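Local coordinates for protein RAP1B (Serratia marcescens, PDB 4AX2) that probably serves as an immunity protein, protecting Serratia marcescens from a toxin, likely an amidase, delivered by its own type VI secretion system, at residues Y33-V36 against V37-A41; T63-A66 against M67-W70; E119-K122 against L123-L127; R134-N137 against Q138-K142. All blocks are in the same frame, centred on the assembly; numbering follows the deposited sequence.

Overall arrangement
The four contacts run from core to surface, each local to one continuous stretch of chain, and their chemistry changes with depth. Contact 1, on helix 33-49, is the buried one, and residues of each of the other three pack against it. Contacts 2 and 3 are partly buried: one closes helix 55-67 with a tightened turn and water bridges, the other sets leucines against the interior and a weak salt bridge outside. Contact 4 lies at the surface, about 16 Å from contact 1 between centres, and is the richest in polar side-chain bonds; Tyr33 ties it to helix 33-49, and Trp136 to Trp70 of contact 2. Contacts 1 and 2 also touch the second subunit.

Contact 1 (Y33-V36 against V37-A41); sequences YHQV and VKELA
Gln35 and Glu39, one helical turn apart, join through their polar ends: Gln35 NE2 donates to Glu39 OE2 over 2.7 Å. The accepting oxygen lies in the plane of the amide, and the nitrogen meets it nearly along the C-O bond, although the amide and carboxylate planes are 56° apart. Gln35 sets off with CG anti to its own backbone N (chi1 -172°) and then bends at chi2, which brings the amide back toward Glu39. Nearer the backbone the packing is close, with Glu39 CG 3.3 Å from Gln35 O, the same carbonyl that accepts from Glu39 N at 3.0 Å. The carboxylate has further partners: its OE2 is also hydrogen-bonded to Tyr115 OH, and its OE1 to His116 NE2 of the second subunit. Lys38 and His34 belong to the partly exposed side, where the backbone bond from Lys38 N to His34 O is weak. Lys38, modelled in two conformations, packs on the Gln35 amide, its CE 3.6 Å from Gln35 OE1, while Tyr115 engages its amine through an NZ-O bond and a cation-pi contact. Val36, Val37 and Leu40 turn to the interior. There Val36 and Leu40 rest on Met67 of helix 55-67, Val37 and Leu40 on Ile82 of helix 75-89, and Val37 on Ser124 of helix 118-126, so that helix 33-49 is packed against three others.

Contact 2 (T63-A66 against M67-W70); sequences TANA and MREW
Ala66 O is gripped by Glu69 N at 3.2 Å and by a water at 2.9 Å. The same water donates to Glu69 OE1 over 2.6 Å, so it bridges carbonyl and carboxylate, while Trp70 CD1 approaches Ala66 O obliquely to 3.4 Å. One residue back another such backbone bond follows, Arg68 N to Asn65 O. In both bonds the donor stands well above the carbonyl plane, as expected where a helix tightens into a 3-10 turn. Met67 N marks the change, bonding weakly to Thr63 O and also to Ala64 O. Arg68 and Asn65 run side by side. The bend at chi3 (-56°) lays the guanidinium nearly parallel to the Asn65 amide, their planes 14° apart, and Asn65 OD1 sits over one face, offset toward its rim, 3.6 Å from Arg68 NH1. A second water links these two atoms, accepting from NH1 and donating to OD1, which also accepts from Arg44 NH2. On the buried side Met67 CE touches Thr63 CG2 at 3.8 Å, and both residues pack on the second subunit. The chemistry implies a helix end where i-to-i+4 bonds give way to i-to-i+3 bonds, with water bridging polar groups and hydrocarbon contacts on the inner side.

Contact 3 (E119-K122 against L123-L127); sequences ELDK and LSRQL. With EDO (1,2-ethanediol), chain G; EDO (1,2-ethanediol), chain E.
Lys122, Leu123 and Asp121 carry most of this contact, each facing a different way from helix 118-126. Lys122 stretches out fully extended, and its CE passes Gln126 NE2 at 4.0 Å as the two chains cross. Its carbonyl is the busier part: Lys122 O accepts from Arg125 N at 3.3 Å and, weakly, from Gln126 N, while Gln126 CG leans on it. Leu123 is fixed by its backbone, Leu123 N donating to Glu119 O over 3.0 Å, and sends its side chain to Ile82 and Leu85 of helix 75-89. Asp121 works with both backbone and side chain. Its carbonyl O accepts from Ser124 OG at 2.7 Å, a serine-to-carbonyl bond common within helices. A water donates to Ser124 OG and also to Asp121 OD1, bridging the two side chains. In the conformer described, one of two for Asp121, OD1 forms a weak salt bridge of 3.5 Å with Arg125 NH2. Asp121 OD1 lies at the guanidinium edge, near its plane, with the carboxylate plane turned 74° from that of the guanidinium. Arg125 has a further long, weak ion pair with Asp133. Leu120 lies against Lys38 and Ala41 of helix 33-49. With leucines set against helices 33-49 and 75-89, and charged and amide groups outside, this is an amphipathic helix of an all-helical fold.

Contact 4 (R134-N137 against Q138-K142); sequences RTWN and QDNAK. With EDO (1,2-ethanediol), chain D.
A capping box of Thr135 and Gln138 opens the short C-terminal helix 136-140. Thr135 OG1 accepts from Gln138 N at 3.0 Å in a nearly straight bond (164°), and Gln138 OE1 returns the bond by accepting from Thr135 N over 3.2 Å. The threonine hydroxyl reaches Gln138 N because chi1 near 74° holds it between its own N and carbonyl carbon. Just ahead of the cap, Arg134 grips Asp139 side-on: NE and NH2 each lie 2.8 Å from Asp139 OD1, which sits in the guanidinium plane and takes both donors on one face of its carboxylate. Asp139 OD2 is bonded to Tyr33 OH, so the carboxylate also ties the helix back to helix 33-49. The Gln138 amide lies over one face of the same guanidinium, offset toward its rim, the planes inclined. Box and salt bridge both fall in the first turn. On another side of the helix Asn140 stacks on Trp136, amide and indole 12° apart. Asn140 CB stands 3.5 Å from the centroid of the six-membered ring of Trp136, a CH-pi contact, while Asn140 ND2 lies over the five-membered part and donates to Trp136 O at 2.9 Å. The indole also meets Trp70 edge-to-face and Lys29 through a cation-pi contact. At the far end Asn137 O takes Ala141 N at 2.8 Å and, weakly, Lys142 N.

Contact 1 (Y33-V36 against V37-A41)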
loop_
_atom_site.group_PDB
_atom_site.type_symbol
_atom_site.label_atom_id
_atom_site.label_comp_id
_atom_site.label_asym_id
_atom_site.label_seq_id
_atom_site.Cartn_x
_atom_site.Cartn_y
_atom_site.Cartn_z
ATOM N N TYR A 33 8.753 5.459 -12.882
ATOM C CA TYR A 33 9.723 4.728 -12.084
ATOM C C TYR A 33 9.764 5.134 -10.593
ATOM O O TYR A 33 9.942 4.267 -9.742
ATOM C CB TYR A 33 11.126 4.865 -12.673
ATOM C CG TYR A 33 11.341 4.189 -14.026
ATOM C CD1 TYR A 33 10.833 2.914 -14.291
ATOM C CD2 TYR A 33 12.088 4.813 -15.017
ATOM C CE1 TYR A 33 11.073 2.282 -15.507
ATOM C CE2 TYR A 33 12.316 4.203 -16.236
ATOM C CZ TYR A 33 11.813 2.942 -16.482
ATOM O OH TYR A 33 12.063 2.337 -17.692
ATOM N N HIS A 34 9.609 6.427 -10.284
ATOM C CA HIS A 34 9.638 6.843 -8.888
ATOM C C HIS A 34 8.537 6.159 -8.099
ATOM O O HIS A 34 8.750 5.766 -6.959
ATOM C CB HIS A 34 9.594 8.376 -8.719
ATOM C CG HIS A 34 8.359 9.052 -9.295
ATOM N ND1 HIS A 34 7.209 9.186 -8.597
ATOM C CD2 HIS A 34 8.150 9.688 -10.510
ATOM C CE1 HIS A 34 6.305 9.845 -9.333
ATOM N NE2 HIS A 34 6.885 10.169 -10.505
ATOM N N GLN A 35 7.378 5.949 -8.721
ATOM C CA GLN A 35 6.310 5.191 -8.077
ATOM C C GLN A 35 6.661 3.729 -7.834
ATOM O O GLN A 35 6.316 3.178 -6.794
ATOM C CB GLN A 35 5.006 5.299 -8.866
ATOM C CG GLN A 35 3.813 4.685 -8.145
ATOM C CD GLN A 35 3.438 5.416 -6.853
ATOM O OE1 GLN A 35 3.353 6.639 -6.828
ATOM N NE2 GLN A 35 3.209 4.656 -5.777
ATOM N N VAL A 36 7.363 3.096 -8.777
ATOM C CA VAL A 36 7.789 1.707 -8.590
ATOM C C VAL A 36 8.662 1.549 -7.359
ATOM O O VAL A 36 8.535 0.566 -6.631
ATOM C CB VAL A 36 8.536 1.153 -9.810
ATOM C CG1 VAL A 36 8.901 -0.320 -9.589
ATOM C CG2 VAL A 36 7.693 1.343 -11.070
ATOM N N VAL A 37 9.538 2.516 -7.116
ATOM C CA VAL A 37 10.375 2.511 -5.930
ATOM C C VAL A 37 9.490 2.522 -4.680
ATOM O O VAL A 37 9.783 1.826 -3.710
ATOM C CB VAL A 37 11.328 3.710 -5.907
ATOM C CG1 VAL A 37 12.075 3.753 -4.581
ATOM C CG2 VAL A 37 12.299 3.661 -7.101
ATOM N N LYS A 38 8.436 3.327 -4.701
ATOM C CA LYS A 38 7.505 3.395 -3.538
ATOM C C LYS A 38 6.784 2.068 -3.321
ATOM O O LYS A 38 6.589 1.661 -2.191
ATOM C CB LYS A 38 6.509 4.542 -3.658
ATOM C CG LYS A 38 7.175 5.906 -3.741
ATOM C CD LYS A 38 6.369 7.014 -3.076
ATOM C CE LYS A 38 5.026 7.295 -3.755
ATOM N NZ LYS A 38 4.145 8.255 -2.986
ATOM N N GLU A 39 6.415 1.385 -4.412
ATOM C CA GLU A 39 5.799 0.063 -4.303
ATOM C C GLU A 39 6.768 -0.910 -3.643
ATOM O O GLU A 39 6.361 -1.738 -2.818
ATOM C CB GLU A 39 5.400 -0.509 -5.663
ATOM C CG GLU A 39 4.527 0.389 -6.522
ATOM C CD GLU A 39 3.211 0.754 -5.872
ATOM O OE1 GLU A 39 2.346 -0.143 -5.795
ATOM O OE2 GLU A 39 3.027 1.936 -5.525
ATOM N N LEU A 40 8.044 -0.836 -4.026
ATOM C CA LEU A 40 9.052 -1.699 -3.417
ATOM C C LEU A 40 9.149 -1.393 -1.919
ATOM O O LEU A 40 9.129 -2.306 -1.079
ATOM C CB LEU A 40 10.420 -1.494 -4.089
ATOM C CG LEU A 40 11.611 -2.299 -3.564
ATOM C CD1 LEU A 40 12.672 -2.410 -4.654
ATOM C CD2 LEU A 40 12.220 -1.679 -2.305
ATOM N N ALA A 41 9.239 -0.105 -1.598
ATOM C CA ALA A 41 9.377 0.327 -0.207
ATOM C C ALA A 41 8.195 -0.112 0.658
ATOM O O ALA A 41 8.395 -0.627 1.752
ATOM C CB ALA A 41 9.572 1.844 -0.120
#

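Contact 2 (T63-A66 against M67-W70)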
loop_
_atom_site.group_PDB
_atom_site.type_symbol
_atom_site.label_atom_id
_atom_site.label_comp_id
_atom_site.label_asym_id
_atom_site.label_seq_id
_atom_site.Cartn_x
_atom_site.Cartn_y
_atom_site.Cartn_z
ATOM N N THR A 63 7.599 -9.871 -3.502
ATOM C CA THR A 63 6.949 -8.804 -4.304
ATOM C C THR A 63 7.841 -7.554 -4.380
ATOM O O THR A 63 8.050 -6.985 -5.456
ATOM C CB THR A 63 5.592 -8.431 -3.685
ATOM O OG1 THR A 63 4.727 -9.576 -3.717
ATOM C CG2 THR A 63 4.934 -7.218 -4.405
ATOM N N ALA A 64 8.371 -7.138 -3.234
ATOM C CA ALA A 64 9.309 -6.003 -3.186
ATOM C C ALA A 64 10.497 -6.251 -4.100
ATOM O O ALA A 64 10.828 -5.421 -4.965
ATOM C CB ALA A 64 9.781 -5.746 -1.759
ATOM N N ASN A 65 11.139 -7.405 -3.926
ATOM C CA ASN A 65 12.337 -7.709 -4.699
ATOM C C ASN A 65 12.065 -7.744 -6.201
ATOM O O ASN A 65 12.884 -7.282 -7.002
ATOM C CB ASN A 65 12.978 -9.011 -4.215
ATOM C CG ASN A 65 13.577 -8.878 -2.822
ATOM O OD1 ASN A 65 13.933 -7.766 -2.400
ATOM N ND2 ASN A 65 13.670 -10.002 -2.088
ATOM N N ALA A 66 10.906 -8.275 -6.561
ATOM C CA ALA A 66 10.515 -8.420 -7.959
ATOM C C ALA A 66 10.331 -7.064 -8.643
ATOM O O ALA A 66 10.467 -6.970 -9.866
ATOM C CB ALA A 66 9.229 -9.265 -8.066
ATOM N N MET A 67 10.042 -6.021 -7.871
ATOM C CA MET A 67 9.850 -4.675 -8.437
ATOM C C MET A 67 11.101 -4.185 -9.152
ATOM O O MET A 67 11.014 -3.401 -10.098
ATOM C CB MET A 67 9.490 -3.623 -7.367
ATOM C CG MET A 67 8.165 -3.825 -6.624
ATOM S SD MET A 67 6.786 -3.737 -7.768
ATOM C CE MET A 67 5.404 -4.149 -6.675
ATOM N N ARG A 68 12.269 -4.582 -8.654
ATOM C CA ARG A 68 13.513 -4.071 -9.209
ATOM C C ARG A 68 13.682 -4.430 -10.694
ATOM O O ARG A 68 14.392 -3.733 -11.410
ATOM C CB ARG A 68 14.697 -4.586 -8.407
ATOM C CG ARG A 68 14.652 -4.172 -6.935
ATOM C CD ARG A 68 15.815 -4.730 -6.150
ATOM N NE ARG A 68 15.888 -6.187 -6.244
ATOM C CZ ARG A 68 16.358 -6.981 -5.291
ATOM N NH1 ARG A 68 16.803 -6.474 -4.149
ATOM N NH2 ARG A 68 16.389 -8.289 -5.485
ATOM N N GLU A 69 13.036 -5.500 -11.158
ATOM C CA GLU A 69 13.149 -5.894 -12.568
ATOM C C GLU A 69 12.541 -4.823 -13.494
ATOM O O GLU A 69 12.928 -4.734 -14.650
ATOM C CB GLU A 69 12.497 -7.270 -12.815
ATOM C CG GLU A 69 12.658 -7.786 -14.242
ATOM C CD GLU A 69 12.322 -9.264 -14.444
ATOM O OE1 GLU A 69 11.709 -9.882 -13.550
ATOM O OE2 GLU A 69 12.664 -9.813 -15.523
ATOM N N TRP A 70 11.635 -3.991 -12.977
ATOM C CA TRP A 70 10.830 -3.113 -13.831
ATOM C C TRP A 70 11.214 -1.665 -13.744
ATOM O O TRP A 70 10.453 -0.793 -14.175
ATOM C CB TRP A 70 9.340 -3.328 -13.537
ATOM C CG TRP A 70 9.061 -4.805 -13.494
ATOM C CD1 TRP A 70 8.701 -5.584 -12.392
ATOM C CD2 TRP A 70 9.235 -5.749 -14.597
ATOM N NE1 TRP A 70 8.589 -6.904 -12.751
ATOM C CE2 TRP A 70 8.916 -7.070 -14.064
ATOM C CE3 TRP A 70 9.588 -5.629 -15.936
ATOM C CZ2 TRP A 70 8.952 -8.204 -14.856
ATOM C CZ3 TRP A 70 9.633 -6.785 -16.730
ATOM C CH2 TRP A 70 9.324 -8.042 -16.198
HETATM O O HOH W 1 16.687 -8.169 -1.726
HETATM O O HOH W 2 10.580 -9.511 -11.264
#

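Contact 3 (E119-K122 against L123-L127)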
loop_
_atom_site.group_PDB
_atom_site.type_symbol
_atom_site.label_atom_id
_atom_site.label_comp_id
_atom_site.label_asym_id
_atom_site.label_seq_id
_atom_site.Cartn_x
_atom_site.Cartn_y
_atom_site.Cartn_z
ATOM N N GLU A 119 9.570 12.249 2.336
ATOM C CA GLU A 119 10.923 11.690 2.381
ATOM C C GLU A 119 11.100 10.553 1.361
ATOM O O GLU A 119 12.089 10.494 0.608
ATOM C CB GLU A 119 11.223 11.172 3.795
ATOM C CG GLU A 119 11.458 12.264 4.839
ATOM C CD GLU A 119 10.201 12.766 5.551
ATOM O OE1 GLU A 119 9.047 12.529 5.091
ATOM O OE2 GLU A 119 10.375 13.438 6.610
ATOM N N LEU A 120 10.132 9.640 1.337
ATOM C CA LEU A 120 10.164 8.564 0.356
ATOM C C LEU A 120 9.955 9.144 -1.045
ATOM O O LEU A 120 10.597 8.695 -1.993
ATOM C CB LEU A 120 9.132 7.467 0.664
ATOM C CG LEU A 120 9.080 6.324 -0.367
ATOM C CD1 LEU A 120 10.433 5.594 -0.484
ATOM C CD2 LEU A 120 7.951 5.358 -0.006
ATOM N N ASP A 121 9.069 10.132 -1.188
ATOM C CA ASP A 121 8.850 10.709 -2.514
ATOM C C ASP A 121 10.167 11.293 -3.078
ATOM O O ASP A 121 10.518 11.056 -4.238
ATOM C CB ASP A 121 7.752 11.761 -2.521
ATOM C CG ASP A 121 7.471 12.285 -3.918
ATOM O OD1 ASP A 121 7.058 11.505 -4.803
ATOM O OD2 ASP A 121 7.675 13.483 -4.126
ATOM N N LYS A 122 10.902 12.022 -2.246
ATOM C CA LYS A 122 12.203 12.585 -2.638
ATOM C C LYS A 122 13.203 11.468 -2.976
ATOM O O LYS A 122 13.835 11.485 -4.034
ATOM C CB LYS A 122 12.740 13.470 -1.498
ATOM C CG LYS A 122 14.094 14.125 -1.765
ATOM C CD LYS A 122 14.389 15.227 -0.753
ATOM C CE LYS A 122 15.738 15.894 -1.017
ATOM N NZ LYS A 122 16.030 17.025 -0.081
ATOM N N LEU A 123 13.327 10.489 -2.088
ATOM C CA LEU A 123 14.282 9.377 -2.299
ATOM C C LEU A 123 13.953 8.557 -3.538
ATOM O O LEU A 123 14.860 8.148 -4.255
ATOM C CB LEU A 123 14.379 8.477 -1.069
ATOM C CG LEU A 123 15.350 7.284 -1.092
ATOM C CD1 LEU A 123 16.804 7.760 -1.217
ATOM C CD2 LEU A 123 15.162 6.464 0.171
ATOM N N SER A 124 12.661 8.347 -3.800
ATOM C CA SER A 124 12.184 7.548 -4.931
ATOM C C SER A 124 12.642 8.085 -6.300
ATOM O O SER A 124 12.789 7.325 -7.270
ATOM C CB SER A 124 10.648 7.431 -4.906
ATOM O OG SER A 124 9.986 8.622 -5.297
ATOM N N ARG A 125 12.856 9.393 -6.365
ATOM C CA ARG A 125 13.334 10.042 -7.572
ATOM C C ARG A 125 14.850 9.941 -7.675
ATOM O O ARG A 125 15.380 9.751 -8.767
ATOM C CB ARG A 125 12.885 11.499 -7.588
ATOM C CG ARG A 125 11.381 11.613 -7.758
ATOM C CD ARG A 125 10.848 12.976 -7.354
ATOM N NE ARG A 125 9.395 12.908 -7.237
ATOM C CZ ARG A 125 8.533 12.984 -8.249
ATOM N NH1 ARG A 125 8.956 13.160 -9.502
ATOM N NH2 ARG A 125 7.225 12.890 -7.997
ATOM N N GLN A 126 15.532 10.007 -6.533
ATOM C CA GLN A 126 17.000 9.953 -6.491
ATOM C C GLN A 126 17.583 8.597 -6.892
ATOM O O GLN A 126 18.689 8.539 -7.435
ATOM C CB GLN A 126 17.495 10.309 -5.084
ATOM C CG GLN A 126 17.113 11.713 -4.649
ATOM C CD GLN A 126 17.549 12.031 -3.236
ATOM O OE1 GLN A 126 17.517 11.166 -2.359
ATOM N NE2 GLN A 126 17.944 13.284 -3.003
ATOM N N LEU A 127 16.837 7.518 -6.665
ATOM C CA LEU A 127 17.354 6.158 -6.856
ATOM C C LEU A 127 17.118 5.568 -8.253
ATOM O O LEU A 127 17.349 4.359 -8.468
ATOM C CB LEU A 127 16.748 5.226 -5.792
ATOM C CG LEU A 127 17.111 5.589 -4.341
ATOM C CD1 LEU A 127 16.488 4.608 -3.369
ATOM C CD2 LEU A 127 18.629 5.682 -4.141
HETATM C C1 EDO G . 5.894 11.427 7.815
HETATM O O1 EDO G . 7.239 11.735 7.502
HETATM C C2 EDO G . 5.039 11.787 6.642
HETATM O O2 EDO G . 3.699 11.909 7.083
HETATM C C1 EDO E . 6.533 15.476 -11.116
HETATM O O1 EDO E . 7.816 15.103 -11.619
HETATM C C2 EDO E . 5.480 14.598 -11.786
HETATM O O2 EDO E . 5.116 13.563 -10.879
HETATM O O HOH W 3 7.363 8.700 -5.945
#

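Contact 4 (R134-N137 against Q138-K142)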
loop_
_atom_site.group_PDB
_atom_site.type_symbol
_atom_site.label_atom_id
_atom_site.label_comp_id
_atom_site.label_asym_id
_atom_site.label_seq_id
_atom_site.Cartn_x
_atom_site.Cartn_y
_atom_site.Cartn_z
ATOM N N ARG A 134 9.799 8.513 -16.379
ATOM C CA ARG A 134 9.556 7.567 -17.472
ATOM C C ARG A 134 9.019 6.263 -16.895
ATOM O O ARG A 134 9.097 6.033 -15.672
ATOM C CB ARG A 134 10.818 7.365 -18.305
ATOM C CG ARG A 134 11.095 8.599 -19.166
ATOM C CD ARG A 134 12.353 8.487 -19.996
ATOM N NE ARG A 134 12.273 7.456 -21.021
ATOM C CZ ARG A 134 11.786 7.618 -22.248
ATOM N NH1 ARG A 134 11.297 8.792 -22.654
ATOM N NH2 ARG A 134 11.784 6.590 -23.079
ATOM N N THR A 135 8.455 5.428 -17.767
ATOM C CA THR A 135 7.888 4.150 -17.362
ATOM C C THR A 135 8.604 3.006 -18.044
ATOM O O THR A 135 9.281 3.198 -19.063
ATOM C CB THR A 135 6.396 4.073 -17.734
ATOM O OG1 THR A 135 6.262 3.893 -19.149
ATOM C CG2 THR A 135 5.648 5.341 -17.293
ATOM N N TRP A 136 8.448 1.800 -17.497
ATOM C CA TRP A 136 9.050 0.629 -18.125
ATOM C C TRP A 136 8.553 0.446 -19.539
ATOM O O TRP A 136 9.327 0.136 -20.450
ATOM C CB TRP A 136 8.778 -0.634 -17.303
ATOM C CG TRP A 136 9.574 -1.803 -17.794
ATOM C CD1 TRP A 136 10.839 -2.208 -17.391
ATOM C CD2 TRP A 136 9.193 -2.735 -18.850
ATOM N NE1 TRP A 136 11.234 -3.324 -18.088
ATOM C CE2 TRP A 136 10.290 -3.678 -18.983
ATOM C CE3 TRP A 136 8.079 -2.885 -19.649
ATOM C CZ2 TRP A 136 10.252 -4.720 -19.893
ATOM C CZ3 TRP A 136 8.048 -3.930 -20.566
ATOM C CH2 TRP A 136 9.109 -4.827 -20.682
ATOM N N ASN A 137 7.249 0.629 -19.754
ATOM C CA ASN A 137 6.689 0.507 -21.097
ATOM C C ASN A 137 7.296 1.475 -22.093
ATOM O O ASN A 137 7.616 1.104 -23.234
ATOM C CB ASN A 137 5.169 0.679 -21.060
ATOM C CG ASN A 137 4.472 -0.555 -20.559
ATOM O OD1 ASN A 137 5.052 -1.633 -20.534
ATOM N ND2 ASN A 137 3.205 -0.413 -20.179
ATOM N N GLN A 138 7.452 2.717 -21.649
ATOM C CA GLN A 138 8.106 3.751 -22.452
ATOM C C GLN A 138 9.491 3.354 -22.896
ATOM O O GLN A 138 9.866 3.581 -24.049
ATOM C CB GLN A 138 8.256 5.023 -21.646
ATOM C CG GLN A 138 7.435 6.151 -22.146
ATOM C CD GLN A 138 7.760 7.417 -21.409
ATOM O OE1 GLN A 138 7.822 7.439 -20.167
ATOM N NE2 GLN A 138 7.955 8.494 -22.169
ATOM N N ASP A 139 10.257 2.789 -21.965
ATOM C CA ASP A 139 11.644 2.445 -22.207
ATOM C C ASP A 139 11.864 1.120 -22.923
ATOM O O ASP A 139 12.913 0.933 -23.525
ATOM C CB ASP A 139 12.419 2.430 -20.890
ATOM C CG ASP A 139 12.873 3.810 -20.465
ATOM O OD1 ASP A 139 12.891 4.733 -21.322
ATOM O OD2 ASP A 139 13.239 3.959 -19.274
ATOM N N ASN A 140 10.898 0.199 -22.842
ATOM C CA ASN A 140 11.100 -1.169 -23.333
ATOM C C ASN A 140 10.121 -1.602 -24.429
ATOM O O ASN A 140 10.449 -2.458 -25.232
ATOM C CB ASN A 140 11.025 -2.155 -22.166
ATOM C CG ASN A 140 12.142 -1.948 -21.167
ATOM O OD1 ASN A 140 13.215 -2.534 -21.313
ATOM N ND2 ASN A 140 11.924 -1.085 -20.186
ATOM N N ALA A 141 8.918 -1.024 -24.435
ATOM C CA ALA A 141 7.852 -1.461 -25.317
ATOM C C ALA A 141 7.594 -0.515 -26.490
ATOM O O ALA A 141 6.975 -0.909 -27.490
ATOM C CB ALA A 141 6.570 -1.692 -24.511
ATOM N N LYS A 142 8.073 0.715 -26.419
ATOM C CA LYS A 142 7.803 1.627 -27.521
ATOM C C LYS A 142 8.905 2.638 -27.762
ATOM O O LYS A 142 9.954 2.576 -27.118
ATOM C CB LYS A 142 6.472 2.331 -27.288
ATOM C CG LYS A 142 6.367 3.053 -25.967
ATOM C CD LYS A 142 4.910 3.352 -25.628
ATOM C CE LYS A 142 4.772 4.358 -24.502
ATOM N NZ LYS A 142 3.533 5.185 -24.667
ATOM O OXT LYS A 142 8.727 3.508 -28.634
HETATM C C1 EDO D . 13.550 12.429 -20.580
HETATM O O1 EDO D . 14.717 11.611 -20.806
HETATM C C2 EDO D . 12.557 12.240 -21.720
HETATM O O2 EDO D . 11.308 11.769 -21.207
HETATM O O HOH W 4 11.053 5.131 -25.837
#